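Local coordinates for putative glycosyltransferase (GalT1) (Streptococcus parasanguinis, PDB 4PHR), which binds UDP and manganese through its GT-D-fold domain, the N-terminal part of a longer protein, and probably transfers a sugar from a nucleotide donor, at residues K55-I63 with P207-D215; E193-M204 with L216-G227. All coordinates share one frame; numbering follows the deposited sequence.

From the N terminus, the first contact segment reached is 55-63, on helix 54-64, and 143 residues separate it from 207-215, the partner that closes the long loop of contact 1. Before that loop is closed, the chain runs through 193-204, the first half of contact 2. Its second half, 216-227, follows directly on 207-215, so the two contacts cross, and both use helix 206-218. Contact 1 ties this helix to an early helix of the fold; contact 2 joins the strands at its two ends, completing a beta-alpha-beta unit. K210 from contact 1 and D225 from contact 2 form a salt bridge beside the UDP; deeper in the fold V203 packs against A209 and L212.

Contact 1 (K55-I63 with P207-D215)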
loop_
_atom_site.group_PDB
_atom_site.type_symbol
_atom_site.label_atom_id
_atom_site.label_comp_id
_atom_site.label_asym_id
_atom_site.label_seq_id
_atom_site.Cartn_x
_atom_site.Cartn_y
_atom_site.Cartn_z
ATOM N N LYS A 55 16.747 5.136 10.694
ATOM C CA LYS A 55 17.164 4.144 9.709
ATOM C C LYS A 55 16.054 3.898 8.690
ATOM O O LYS A 55 16.309 3.781 7.491
ATOM C CB LYS A 55 17.558 2.833 10.393
ATOM C CG LYS A 55 18.842 2.922 11.198
ATOM C CD LYS A 55 19.186 1.581 11.841
ATOM C CE LYS A 55 20.629 1.545 12.316
ATOM N NZ LYS A 55 20.911 2.603 13.323
ATOM N N LEU A 56 14.818 3.822 9.173
ATOM C CA LEU A 56 13.668 3.671 8.293
ATOM C C LEU A 56 13.559 4.878 7.357
ATOM O O LEU A 56 13.368 4.728 6.148
ATOM C CB LEU A 56 12.395 3.524 9.130
ATOM C CG LEU A 56 11.062 3.501 8.381
ATOM C CD1 LEU A 56 11.049 2.431 7.292
ATOM C CD2 LEU A 56 9.905 3.295 9.359
ATOM N N ALA A 57 13.689 6.076 7.916
ATOM C CA ALA A 57 13.586 7.290 7.117
ATOM C C ALA A 57 14.628 7.294 5.995
ATOM O O ALA A 57 14.322 7.627 4.853
ATOM C CB ALA A 57 13.728 8.524 7.999
ATOM N N LYS A 58 15.861 6.919 6.328
ATOM C CA LYS A 58 16.923 6.858 5.338
ATOM C C LYS A 58 16.659 5.827 4.235
ATOM O O LYS A 58 16.858 6.112 3.048
ATOM C CB LYS A 58 18.266 6.594 6.026
ATOM C CG LYS A 58 19.433 6.483 5.073
ATOM C CD LYS A 58 20.741 6.304 5.839
ATOM C CE LYS A 58 21.913 6.074 4.897
ATOM N NZ LYS A 58 22.228 7.282 4.086
ATOM N N ARG A 59 16.202 4.632 4.613
ATOM C CA ARG A 59 15.868 3.607 3.621
ATOM C C ARG A 59 14.773 4.107 2.679
ATOM O O ARG A 59 14.862 3.926 1.463
ATOM C CB ARG A 59 15.422 2.302 4.290
ATOM C CG ARG A 59 16.568 1.481 4.869
ATOM C CD ARG A 59 17.572 1.036 3.794
ATOM N NE ARG A 59 17.051 -0.005 2.908
ATOM C CZ ARG A 59 16.924 0.117 1.587
ATOM N NH1 ARG A 59 17.284 1.236 0.974
ATOM N NH2 ARG A 59 16.438 -0.884 0.871
ATOM N N LEU A 60 13.736 4.724 3.241
ATOM C CA LEU A 60 12.637 5.244 2.430
ATOM C C LEU A 60 13.153 6.257 1.405
ATOM O O LEU A 60 12.760 6.227 0.235
ATOM C CB LEU A 60 11.555 5.867 3.312
ATOM C CG LEU A 60 10.714 4.874 4.126
ATOM C CD1 LEU A 60 9.766 5.620 5.055
ATOM C CD2 LEU A 60 9.944 3.922 3.219
ATOM N N GLN A 61 14.041 7.148 1.839
ATOM C CA GLN A 61 14.616 8.137 0.925
ATOM C C GLN A 61 15.408 7.463 -0.196
ATOM O O GLN A 61 15.330 7.861 -1.360
ATOM C CB GLN A 61 15.504 9.121 1.693
ATOM C CG GLN A 61 14.724 10.069 2.585
ATOM C CD GLN A 61 15.589 10.758 3.629
ATOM O OE1 GLN A 61 16.735 10.373 3.858
ATOM N NE2 GLN A 61 15.039 11.779 4.271
ATOM N N GLN A 62 16.171 6.434 0.154
ATOM C CA GLN A 62 16.931 5.691 -0.844
ATOM C C GLN A 62 16.013 5.002 -1.851
ATOM O O GLN A 62 16.250 5.029 -3.056
ATOM C CB GLN A 62 17.816 4.649 -0.159
ATOM C CG GLN A 62 18.930 5.238 0.677
ATOM C CD GLN A 62 19.654 4.190 1.478
ATOM O OE1 GLN A 62 19.097 3.137 1.812
ATOM N NE2 GLN A 62 20.911 4.462 1.790
ATOM N N ILE A 63 14.952 4.381 -1.352
ATOM C CA ILE A 63 14.040 3.653 -2.219
ATOM C C ILE A 63 13.342 4.601 -3.197
ATOM O O ILE A 63 13.186 4.288 -4.380
ATOM C CB ILE A 63 13.023 2.831 -1.394
ATOM C CG1 ILE A 63 13.765 1.764 -0.574
ATOM C CG2 ILE A 63 11.983 2.195 -2.305
ATOM C CD1 ILE A 63 12.993 1.269 0.624
ATOM N N PRO A 207 4.958 1.688 6.509
ATOM C CA PRO A 207 6.256 2.072 5.933
ATOM C C PRO A 207 7.239 0.910 5.857
ATOM O O PRO A 207 8.097 0.880 4.963
ATOM C CB PRO A 207 6.773 3.153 6.894
ATOM C CG PRO A 207 5.983 2.968 8.134
ATOM C CD PRO A 207 4.646 2.440 7.733
ATOM N N THR A 208 7.116 -0.036 6.779
ATOM C CA THR A 208 7.988 -1.197 6.775
ATOM C C THR A 208 7.826 -1.997 5.479
ATOM O O THR A 208 8.788 -2.583 4.972
ATOM C CB THR A 208 7.743 -2.076 8.011
ATOM O OG1 THR A 208 7.958 -1.287 9.188
ATOM C CG2 THR A 208 8.687 -3.273 8.031
ATOM N N ALA A 209 6.607 -2.011 4.944
ATOM C CA ALA A 209 6.324 -2.717 3.692
ATOM C C ALA A 209 7.225 -2.242 2.553
ATOM O O ALA A 209 7.638 -3.035 1.713
ATOM C CB ALA A 209 4.856 -2.554 3.296
ATOM N N LYS A 210 7.532 -0.950 2.516
ATOM C CA LYS A 210 8.296 -0.411 1.394
ATOM C C LYS A 210 9.735 -0.924 1.426
ATOM O O LYS A 210 10.320 -1.264 0.387
ATOM C CB LYS A 210 8.252 1.114 1.382
ATOM C CG LYS A 210 6.844 1.691 1.115
ATOM C CD LYS A 210 6.030 1.777 2.392
ATOM C CE LYS A 210 4.662 2.445 2.215
ATOM N NZ LYS A 210 3.549 1.536 1.811
ATOM N N VAL A 211 10.306 -0.982 2.621
ATOM C CA VAL A 211 11.671 -1.465 2.776
ATOM C C VAL A 211 11.714 -2.956 2.449
ATOM O O VAL A 211 12.621 -3.428 1.757
ATOM C CB VAL A 211 12.209 -1.209 4.196
ATOM C CG1 VAL A 211 13.677 -1.646 4.304
ATOM C CG2 VAL A 211 12.073 0.270 4.548
ATOM N N LEU A 212 10.718 -3.690 2.933
ATOM C CA LEU A 212 10.636 -5.120 2.664
ATOM C C LEU A 212 10.562 -5.381 1.161
ATOM O O LEU A 212 11.308 -6.208 0.630
ATOM C CB LEU A 212 9.415 -5.725 3.367
ATOM C CG LEU A 212 9.295 -7.251 3.323
ATOM C CD1 LEU A 212 10.521 -7.887 3.960
ATOM C CD2 LEU A 212 8.020 -7.723 4.015
ATOM N N VAL A 213 9.672 -4.678 0.465
ATOM C CA VAL A 213 9.541 -4.876 -0.979
ATOM C C VAL A 213 10.855 -4.552 -1.705
ATOM O O VAL A 213 11.295 -5.293 -2.581
ATOM C CB VAL A 213 8.356 -4.061 -1.559
ATOM C CG1 VAL A 213 8.420 -4.015 -3.084
ATOM C CG2 VAL A 213 7.024 -4.659 -1.085
ATOM N N ALA A 214 11.482 -3.441 -1.334
ATOM C CA ALA A 214 12.754 -3.053 -1.939
ATOM C C ALA A 214 13.803 -4.149 -1.773
ATOM O O ALA A 214 14.472 -4.528 -2.737
ATOM C CB ALA A 214 13.244 -1.743 -1.349
ATOM N N ASP A 215 13.939 -4.671 -0.557
ATOM C CA ASP A 215 14.959 -5.690 -0.293
ATOM C C ASP A 215 14.640 -7.034 -0.954
ATOM O O ASP A 215 15.541 -7.726 -1.425
ATOM C CB ASP A 215 15.181 -5.873 1.211
ATOM C CG ASP A 215 15.896 -4.689 1.855
ATOM O OD1 ASP A 215 16.455 -3.835 1.124
ATOM O OD2 ASP A 215 15.912 -4.624 3.105
HETATM O O HOH W 1 16.925 -2.426 4.458
#
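Helix 54-64 packs here against helix 206-218, the helix of the GT-D fold that carries the UDP-binding K210, and V211 sits at the middle of the seam. The short axes approach to 9.7 Å, their N-to-C directions 55° apart. V211 CG2 is the main apolar contact point: L56 CD1 reaches it at 3.6 Å, and the CB of R59 rests on it from one turn further along. The other branch of L56 lies on the proline ring, CD2 to P207 CB 4.0 Å. L60 slips CD2 against K210 CB at 3.8 Å, while I63 lays CD1 on the methyl CB of A214 at 3.6 Å.

The polar end belongs to R59. Bends at chi2 and chi3 (-61° and -72°) fold its chain back over the seam, and NH2 makes a salt bridge to the syn side of D215 OD1 at 3.0 Å. Although the two planes are nearly parallel, the donor is tilted well out of the carboxylate plane and the hydrogen bond is clearly bent. A water joins the same groups a second time, accepting from R59 NE at 2.9 Å and donating to D215 OD2 at 2.8 Å. NH1 bonds back to Q62 OE1, and I63 CD1 lies over one face of the guanidinium, toward its rim, so the group's rotation is well fixed; Y185 OH also bonds D215 OD2.

Of the K210 side chain, the CB end packs in this seam. Its bent chain leads away to D225 and a phosphate oxygen of UDP, making this an interhelical contact that backs a nucleotide-diphosphate pocket.

Contact 2 (E193-M204 with L216-G227); sequences EKNAKNRLILVM and LTTKGYQAIDLG. With UDP (uridine-5'-diphosphate), chain B.
The Y221 ring meets A196 and I201 obliquely: A196 CB lies 3.7 Å from CE1, and I201 CD1 comes in at the root of the ring, 4.0 Å from Y221 CB. At the ring edge, in its plane, lies the carbonyl O of L216. The Q222 amide is touched by L200, whose CD1 comes within 3.6 Å of OE1, while NE2 bonds to A29 O. CG anti to the backbone N (chi1 -174°) and an extended chain carry Q222 obliquely across that leucine.

I201 and L216 reach toward each other tip to tip, CD1 to CG 3.6 Å. Beyond them, the E193 and K219 chains cross at about a right angle, with a salt bridge from E193 OE2 to K219 NZ. G220, at positive phi, is the C-prime residue of the Schellman motif that ends helix 206-218 and lets the chain turn into the next strand.

Strands 200-204 and 223-225 then run parallel. I224 N bonds I201 O at 2.8 Å, V203 N bonds I224 O at 2.9 Å, and L226 N bonds V203 O at 2.8 Å. L202 and I224 lie side by side on one face. At the strand ends the nucleotide is close: G227 CA is 3.3 Å from UDP O3A, and the D225 carboxylate is held between two UDP-binding residues, OD2 by K210 and OD1 by R33.

Strand 223-225 is an edge strand of its parallel sheet within this chain, and strand 200-204 bonds on to strand 147-153; helix 206-218 covers the V203 and A223 face, completing a beta-alpha-beta crossover.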
loop_
_atom_site.group_PDB
_atom_site.type_symbol
_atom_site.label_atom_id
_atom_site.label_comp_id
_atom_site.label_asym_id
_atom_site.label_seq_id
_atom_site.Cartn_x
_atom_site.Cartn_y
_atom_site.Cartn_z
ATOM N N GLU A 193 11.825 -14.272 3.248
ATOM C CA GLU A 193 12.675 -14.981 2.295
ATOM C C GLU A 193 12.527 -16.496 2.419
ATOM O O GLU A 193 12.416 -17.203 1.419
ATOM C CB GLU A 193 14.145 -14.631 2.520
ATOM C CG GLU A 193 14.526 -13.189 2.255
ATOM C CD GLU A 193 15.984 -12.926 2.588
ATOM O OE1 GLU A 193 16.820 -13.831 2.367
ATOM O OE2 GLU A 193 16.294 -11.822 3.085
ATOM N N LYS A 194 12.543 -16.985 3.654
ATOM C CA LYS A 194 12.463 -18.419 3.919
ATOM C C LYS A 194 11.166 -19.022 3.396
ATOM O O LYS A 194 11.115 -20.206 3.052
ATOM C CB LYS A 194 12.556 -18.686 5.419
ATOM C CG LYS A 194 13.952 -18.590 5.994
ATOM C CD LYS A 194 13.886 -18.627 7.508
ATOM C CE LYS A 194 15.255 -18.833 8.107
ATOM N NZ LYS A 194 15.761 -20.186 7.757
ATOM N N ASN A 195 10.110 -18.216 3.366
ATOM C CA ASN A 195 8.787 -18.720 3.027
ATOM C C ASN A 195 8.309 -18.338 1.636
ATOM O O ASN A 195 7.183 -18.666 1.252
ATOM C CB ASN A 195 7.770 -18.268 4.075
ATOM C CG ASN A 195 7.888 -19.049 5.368
ATOM O OD1 ASN A 195 7.393 -20.169 5.469
ATOM N ND2 ASN A 195 8.553 -18.468 6.358
ATOM N N ALA A 196 9.162 -17.653 0.881
ATOM C CA ALA A 196 8.738 -17.046 -0.376
ATOM C C ALA A 196 8.903 -17.945 -1.597
ATOM O O ALA A 196 8.453 -17.595 -2.688
ATOM C CB ALA A 196 9.467 -15.732 -0.593
ATOM N N LYS A 197 9.568 -19.083 -1.419
ATOM C CA LYS A 197 9.791 -20.017 -2.519
ATOM C C LYS A 197 8.522 -20.276 -3.339
ATOM O O LYS A 197 7.511 -20.741 -2.812
ATOM C CB LYS A 197 10.378 -21.338 -1.997
ATOM C CG LYS A 197 9.581 -21.979 -0.862
ATOM C CD LYS A 197 10.238 -23.265 -0.345
ATOM C CE LYS A 197 9.419 -23.898 0.780
ATOM N NZ LYS A 197 10.040 -25.140 1.353
ATOM N N ASN A 198 8.584 -19.951 -4.629
ATOM C CA ASN A 198 7.463 -20.165 -5.542
ATOM C C ASN A 198 6.166 -19.449 -5.154
ATOM O O ASN A 198 5.074 -19.897 -5.511
ATOM C CB ASN A 198 7.200 -21.664 -5.729
ATOM C CG ASN A 198 8.339 -22.372 -6.436
ATOM O OD1 ASN A 198 8.928 -21.842 -7.379
ATOM N ND2 ASN A 198 8.661 -23.576 -5.979
ATOM N N ARG A 199 6.287 -18.341 -4.426
ATOM C CA ARG A 199 5.115 -17.558 -4.049
ATOM C C ARG A 199 5.227 -16.107 -4.508
ATOM O O ARG A 199 6.317 -15.539 -4.574
ATOM C CB ARG A 199 4.889 -17.604 -2.536
ATOM C CG ARG A 199 4.461 -18.973 -2.059
ATOM C CD ARG A 199 4.144 -19.058 -0.560
ATOM N NE ARG A 199 3.804 -20.448 -0.278
ATOM C CZ ARG A 199 2.578 -20.957 -0.333
ATOM N NH1 ARG A 199 1.526 -20.173 -0.566
ATOM N NH2 ARG A 199 2.406 -22.257 -0.123
ATOM N N LEU A 200 4.083 -15.519 -4.828
ATOM C CA LEU A 200 3.990 -14.080 -5.012
ATOM C C LEU A 200 3.814 -13.478 -3.621
ATOM O O LEU A 200 2.998 -13.958 -2.828
ATOM C CB LEU A 200 2.780 -13.752 -5.887
ATOM C CG LEU A 200 2.378 -12.288 -6.047
ATOM C CD1 LEU A 200 3.479 -11.515 -6.760
ATOM C CD2 LEU A 200 1.070 -12.178 -6.827
ATOM N N ILE A 201 4.576 -12.436 -3.314
ATOM C CA ILE A 201 4.545 -11.851 -1.979
ATOM C C ILE A 201 3.693 -10.587 -1.999
ATOM O O ILE A 201 3.905 -9.720 -2.838
ATOM C CB ILE A 201 5.977 -11.509 -1.481
ATOM C CG1 ILE A 201 6.903 -12.733 -1.593
ATOM C CG2 ILE A 201 5.934 -10.970 -0.058
ATOM C CD1 ILE A 201 8.382 -12.404 -1.372
ATOM N N LEU A 202 2.712 -10.508 -1.102
ATOM C CA LEU A 202 1.873 -9.321 -0.952
ATOM C C LEU A 202 2.148 -8.773 0.431
ATOM O O LEU A 202 2.184 -9.533 1.399
ATOM C CB LEU A 202 0.388 -9.678 -1.057
ATOM C CG LEU A 202 -0.056 -10.422 -2.324
ATOM C CD1 LEU A 202 -1.570 -10.653 -2.314
ATOM C CD2 LEU A 202 0.384 -9.683 -3.583
ATOM N N VAL A 203 2.353 -7.463 0.532
ATOM C CA VAL A 203 2.742 -6.880 1.805
ATOM C C VAL A 203 1.782 -5.761 2.194
ATOM O O VAL A 203 1.532 -4.851 1.402
ATOM C CB VAL A 203 4.186 -6.326 1.754
ATOM C CG1 VAL A 203 4.645 -5.940 3.152
ATOM C CG2 VAL A 203 5.129 -7.351 1.135
ATOM N N MET A 204 1.267 -5.834 3.423
ATOM C CA MET A 204 0.356 -4.833 3.968
ATOM C C MET A 204 0.918 -4.452 5.334
ATOM O O MET A 204 0.569 -5.052 6.351
ATOM C CB MET A 204 -1.076 -5.381 4.088
ATOM C CG MET A 204 -1.707 -5.799 2.755
ATOM S SD MET A 204 -1.078 -7.383 2.123
ATOM C CE MET A 204 -2.481 -7.981 1.185
ATOM N N LEU A 216 13.364 -7.415 -0.971
ATOM C CA LEU A 216 12.926 -8.649 -1.628
ATOM C C LEU A 216 13.190 -8.570 -3.134
ATOM O O LEU A 216 13.568 -9.558 -3.766
ATOM C CB LEU A 216 11.430 -8.875 -1.387
ATOM C CG LEU A 216 10.830 -9.947 -0.472
ATOM C CD1 LEU A 216 11.832 -10.633 0.452
ATOM C CD2 LEU A 216 9.649 -9.353 0.306
ATOM N N THR A 217 12.974 -7.389 -3.704
ATOM C CA THR A 217 13.178 -7.145 -5.130
ATOM C C THR A 217 14.652 -7.262 -5.507
ATOM O O THR A 217 14.994 -7.788 -6.572
ATOM C CB THR A 217 12.645 -5.751 -5.527
ATOM O OG1 THR A 217 11.246 -5.684 -5.234
ATOM C CG2 THR A 217 12.860 -5.475 -7.010
ATOM N N THR A 218 15.520 -6.779 -4.625
ATOM C CA THR A 218 16.963 -6.877 -4.836
ATOM C C THR A 218 17.407 -8.339 -4.812
ATOM O O THR A 218 18.410 -8.706 -5.434
ATOM C CB THR A 218 17.727 -6.073 -3.768
ATOM O OG1 THR A 218 17.401 -4.683 -3.895
ATOM C CG2 THR A 218 19.224 -6.248 -3.929
ATOM N N LYS A 219 16.647 -9.171 -4.107
ATOM C CA LYS A 219 16.914 -10.604 -4.025
ATOM C C LYS A 219 16.149 -11.378 -5.101
ATOM O O LYS A 219 16.131 -12.611 -5.101
ATOM C CB LYS A 219 16.566 -11.137 -2.632
ATOM C CG LYS A 219 17.345 -10.482 -1.495
ATOM C CD LYS A 219 16.953 -11.071 -0.144
ATOM C CE LYS A 219 18.182 -11.461 0.677
ATOM N NZ LYS A 219 18.774 -10.312 1.422
ATOM N N GLY A 220 15.512 -10.646 -6.008
ATOM C CA GLY A 220 14.888 -11.240 -7.178
ATOM C C GLY A 220 13.433 -11.662 -7.070
ATOM O O GLY A 220 12.896 -12.287 -7.983
ATOM N N TYR A 221 12.779 -11.304 -5.967
ATOM C CA TYR A 221 11.380 -11.665 -5.770
ATOM C C TYR A 221 10.439 -10.593 -6.300
ATOM O O TYR A 221 10.764 -9.406 -6.282
ATOM C CB TYR A 221 11.086 -11.874 -4.282
ATOM C CG TYR A 221 11.804 -13.053 -3.671
ATOM C CD1 TYR A 221 11.316 -14.342 -3.824
ATOM C CD2 TYR A 221 12.970 -12.876 -2.939
ATOM C CE1 TYR A 221 11.968 -15.423 -3.267
ATOM C CE2 TYR A 221 13.630 -13.950 -2.378
ATOM C CZ TYR A 221 13.125 -15.221 -2.543
ATOM O OH TYR A 221 13.779 -16.294 -1.985
ATOM N N GLN A 222 9.268 -11.015 -6.767
ATOM C CA GLN A 222 8.181 -10.077 -7.014
ATOM C C GLN A 222 7.367 -9.915 -5.736
ATOM O O GLN A 222 6.784 -10.877 -5.222
ATOM C CB GLN A 222 7.275 -10.533 -8.162
ATOM C CG GLN A 222 6.221 -9.486 -8.508
ATOM C CD GLN A 222 5.208 -9.945 -9.545
ATOM O OE1 GLN A 222 5.147 -11.123 -9.901
ATOM N NE2 GLN A 222 4.394 -9.009 -10.021
ATOM N N ALA A 223 7.352 -8.692 -5.220
ATOM C CA ALA A 223 6.627 -8.381 -4.000
ATOM C C ALA A 223 5.818 -7.113 -4.223
ATOM O O ALA A 223 6.326 -6.129 -4.774
ATOM C CB ALA A 223 7.586 -8.212 -2.834
ATOM N N ILE A 224 4.556 -7.140 -3.804
ATOM C CA ILE A 224 3.628 -6.055 -4.085
ATOM C C ILE A 224 3.086 -5.445 -2.799
ATOM O O ILE A 224 2.432 -6.110 -2.003
ATOM C CB ILE A 224 2.452 -6.541 -4.968
ATOM C CG1 ILE A 224 2.979 -7.215 -6.244
ATOM C CG2 ILE A 224 1.512 -5.394 -5.317
ATOM C CD1 ILE A 224 1.877 -7.753 -7.141
ATOM N N ASP A 225 3.368 -4.168 -2.615
ATOM C CA ASP A 225 2.895 -3.398 -1.466
ATOM C C ASP A 225 1.422 -3.044 -1.697
ATOM O O ASP A 225 1.117 -2.206 -2.554
ATOM C CB ASP A 225 3.763 -2.134 -1.413
ATOM C CG ASP A 225 3.273 -1.098 -0.432
ATOM O OD1 ASP A 225 2.336 -1.370 0.352
ATOM O OD2 ASP A 225 3.877 0.005 -0.435
ATOM N N LEU A 226 0.514 -3.693 -0.960
ATOM C CA LEU A 226 -0.926 -3.489 -1.159
ATOM C C LEU A 226 -1.656 -2.760 -0.027
ATOM O O LEU A 226 -2.864 -2.543 -0.115
ATOM C CB LEU A 226 -1.637 -4.815 -1.443
ATOM C CG LEU A 226 -1.393 -5.453 -2.818
ATOM C CD1 LEU A 226 -2.139 -6.779 -2.936
ATOM C CD2 LEU A 226 -1.799 -4.488 -3.926
ATOM N N GLY A 227 -0.941 -2.406 1.039
ATOM C CA GLY A 227 -1.471 -1.511 2.054
ATOM C C GLY A 227 -2.886 -1.811 2.515
ATOM O O GLY A 227 -3.172 -2.907 2.992
HETATM N N1 UDP B . 0.461 -2.053 9.340
HETATM C C2 UDP B . 0.918 -3.029 10.192
HETATM N N3 UDP B . 2.008 -2.782 10.993
HETATM C C4 UDP B . 2.651 -1.569 10.946
HETATM C C5 UDP B . 2.194 -0.576 10.079
HETATM C C6 UDP B . 1.006 -0.802 9.393
HETATM O O2 UDP B . 0.344 -4.115 10.265
HETATM O O4 UDP B . 3.643 -1.406 11.665
HETATM C "C1'" UDP B . -0.654 -2.371 8.436
HETATM C "C2'" UDP B . -2.028 -1.828 8.725
HETATM O "O2'" UDP B . -2.681 -2.618 9.696
HETATM C "C3'" UDP B . -2.670 -1.950 7.361
HETATM C "C4'" UDP B . -1.513 -1.673 6.415
HETATM O "O4'" UDP B . -0.317 -1.799 7.188
HETATM O "O3'" UDP B . -3.113 -3.273 7.152
HETATM C "C5'" UDP B . -1.607 -0.287 5.789
HETATM O "O5'" UDP B . -0.454 -0.074 4.984
HETATM P PA UDP B . -0.202 1.308 4.198
HETATM O O1A UDP B . 0.005 2.398 5.170
HETATM O O2A UDP B . 0.912 1.044 3.256
HETATM O O3A UDP B . -1.623 1.516 3.449
HETATM P PB UDP B . -2.147 2.585 2.335
HETATM O O1B UDP B . -3.029 3.533 3.076
HETATM O O2B UDP B . -2.911 1.742 1.385
HETATM O O3B UDP B . -0.966 3.277 1.729
HETATM O O HOH W 2 7.455 -13.502 -5.834
#